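Local coordinates for thiaminase-I (Naegleria gruberi, PDB 4HCW), which belongs to the thiaminase I family, with a two-lobed alpha/beta fold resembling that of periplasmic binding proteins, at residues Tyr117-Phe122 / Val229-Ser234. Numbering follows the deposited sequence.
Sequences YLCSNF and VGYSES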
loop_
_atom_site.group_PDB
_atom_site.type_symbol
_atom_site.label_atom_id
_atom_site.label_comp_id
_atom_site.label_asym_id
_atom_site.label_seq_id
_atom_site.Cartn_x
_atom_site.Cartn_y
_atom_site.Cartn_z
ATOM N N TYR A 117 -2.770 4.629 5.651
ATOM C CA TYR A 117 -1.534 4.573 4.878
ATOM C C TYR A 117 -1.796 4.610 3.377
ATOM O O TYR A 117 -2.835 4.149 2.904
ATOM C CB TYR A 117 -0.741 3.314 5.233
ATOM C CG TYR A 117 -0.285 3.259 6.673
ATOM C CD1 TYR A 117 0.204 4.391 7.311
ATOM C CD2 TYR A 117 -0.347 2.075 7.395
ATOM C CE1 TYR A 117 0.623 4.345 8.628
ATOM C CE2 TYR A 117 0.068 2.019 8.713
ATOM C CZ TYR A 117 0.553 3.156 9.324
ATOM O OH TYR A 117 0.966 3.105 10.636
ATOM N N LEU A 118 -0.844 5.166 2.637
ATOM C CA LEU A 118 -0.905 5.186 1.183
ATOM C C LEU A 118 0.319 4.460 0.642
ATOM O O LEU A 118 1.447 4.764 1.027
ATOM C CB LEU A 118 -0.936 6.625 0.667
ATOM C CG LEU A 118 -1.956 6.948 -0.429
ATOM C CD1 LEU A 118 -1.815 8.394 -0.878
ATOM C CD2 LEU A 118 -1.816 5.999 -1.609
ATOM N N CYS A 119 0.095 3.498 -0.247
ATOM C CA CYS A 119 1.182 2.659 -0.736
ATOM C C CYS A 119 1.069 2.411 -2.239
ATOM O O CYS A 119 -0.030 2.398 -2.790
ATOM C CB CYS A 119 1.191 1.330 0.020
ATOM S SG CYS A 119 2.776 0.479 0.022
ATOM N N SER A 120 2.212 2.214 -2.890
ATOM C CA SER A 120 2.257 1.951 -4.327
ATOM C C SER A 120 3.636 1.460 -4.761
ATOM O O SER A 120 4.620 1.641 -4.046
ATOM C CB SER A 120 1.888 3.210 -5.118
ATOM O OG SER A 120 2.026 2.995 -6.512
ATOM N N ASN A 121 3.700 0.838 -5.934
ATOM C CA ASN A 121 4.979 0.426 -6.506
ATOM C C ASN A 121 5.606 1.552 -7.317
ATOM O O ASN A 121 5.458 1.609 -8.538
ATOM C CB ASN A 121 4.816 -0.824 -7.374
ATOM C CG ASN A 121 4.531 -2.070 -6.559
ATOM O OD1 ASN A 121 5.429 -2.641 -5.940
ATOM N ND2 ASN A 121 3.276 -2.506 -6.564
ATOM N N PHE A 122 6.309 2.448 -6.633
ATOM C CA PHE A 122 6.898 3.618 -7.274
ATOM C C PHE A 122 8.160 3.271 -8.053
ATOM O O PHE A 122 8.737 2.200 -7.874
ATOM C CB PHE A 122 7.227 4.687 -6.232
ATOM C CG PHE A 122 6.050 5.121 -5.412
ATOM C CD1 PHE A 122 5.164 6.068 -5.895
ATOM C CD2 PHE A 122 5.836 4.591 -4.149
ATOM C CE1 PHE A 122 4.081 6.474 -5.139
ATOM C CE2 PHE A 122 4.755 4.991 -3.389
ATOM C CZ PHE A 122 3.876 5.934 -3.884
ATOM N N VAL A 229 11.748 -0.586 -8.740
ATOM C CA VAL A 229 10.316 -0.519 -8.487
ATOM C C VAL A 229 9.962 -1.267 -7.206
ATOM O O VAL A 229 10.374 -2.411 -7.009
ATOM C CB VAL A 229 9.497 -1.094 -9.658
ATOM C CG1 VAL A 229 8.011 -0.880 -9.416
ATOM C CG2 VAL A 229 9.918 -0.448 -10.969
ATOM N N GLY A 230 9.204 -0.610 -6.337
ATOM C CA GLY A 230 8.790 -1.203 -5.079
ATOM C C GLY A 230 8.068 -0.196 -4.208
ATOM O O GLY A 230 7.890 0.958 -4.600
ATOM N N TYR A 231 7.647 -0.631 -3.025
ATOM C CA TYR A 231 6.972 0.257 -2.089
ATOM C C TYR A 231 7.955 1.289 -1.551
ATOM O O TYR A 231 9.160 1.042 -1.504
ATOM C CB TYR A 231 6.363 -0.535 -0.932
ATOM C CG TYR A 231 5.531 -1.722 -1.361
ATOM C CD1 TYR A 231 4.408 -1.556 -2.159
ATOM C CD2 TYR A 231 5.864 -3.008 -0.956
ATOM C CE1 TYR A 231 3.642 -2.639 -2.549
ATOM C CE2 TYR A 231 5.105 -4.097 -1.340
ATOM C CZ TYR A 231 3.995 -3.906 -2.137
ATOM O OH TYR A 231 3.236 -4.987 -2.522
ATOM N N SER A 232 7.439 2.445 -1.149
ATOM C CA SER A 232 8.285 3.499 -0.603
ATOM C C SER A 232 8.914 3.073 0.721
ATOM O O SER A 232 10.003 3.526 1.072
ATOM C CB SER A 232 7.494 4.799 -0.434
ATOM O OG SER A 232 6.293 4.582 0.284
ATOM N N GLU A 233 8.231 2.191 1.447
ATOM C CA GLU A 233 8.735 1.688 2.721
ATOM C C GLU A 233 9.994 0.846 2.536
ATOM O O GLU A 233 10.768 0.661 3.474
ATOM C CB GLU A 233 7.668 0.864 3.446
ATOM C CG GLU A 233 6.338 1.574 3.627
ATOM C CD GLU A 233 5.358 1.265 2.512
ATOM O OE1 GLU A 233 5.018 2.189 1.743
ATOM O OE2 GLU A 233 4.924 0.099 2.410
ATOM N N SER A 234 10.191 0.335 1.325
ATOM C CA SER A 234 11.350 -0.498 1.029
ATOM C C SER A 234 12.576 0.347 0.701
ATOM O O SER A 234 13.666 -0.182 0.487
ATOM C CB SER A 234 11.042 -1.454 -0.128
ATOM O OG SER A 234 10.645 -0.743 -1.287
#
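The Tyr231 ring has Asn121 OD1 over one face, 3.8 Å from Tyr231 CE1, while the Ser120 carbonyl oxygen comes in at its edge, near the ring plane. The Asn121 and Tyr231 side chains run alongside each other in one direction, with the amide plane tilted 34° from the ring. Cys119 brings its sulfur obliquely to the same ring, SG sitting 4.2 Å from the ring centroid in a sulfur-aromatic contact. With SG anti to the backbone N (chi1 -157°), the thiol reaches Tyr231 and also meets the Glu233 carboxylate, whose bent chain puts OE2 3.2 Å from Cys119 SG.

Ser120 CB lies above one face of the Phe122 ring, nearer its margin than its centre. Ser232 approaches it obliquely, with OG 4.0 Å from Phe122 CE2, and this hydroxyl bonds to the carbonyl of Leu300. Leu322 and Phe326 of helix 317-328 also pack on Phe122.

Phe122 and Gly230 form an antiparallel hydrogen-bonded pair: Gly230 N gives a bond of 3.2 Å to Phe122 O, and the return bond from Phe122 N to Gly230 O is weak, bent to 128° at the hydrogen. Val229 CG1 rests against Asn121 O at 3.7 Å. Further along, Tyr231 CA directs its hydrogen at Ser120 O, 3.4 Å away, in a CA-H...O contact.

Asn121 is the centre of an inverse gamma turn within strand 110-125, the long strand that also pairs with strands 260-267 and 302-303. Here it meets the short strand 229-230 in a buried antiparallel pairing, within the mixed sheet of a thiaminase I-like fold.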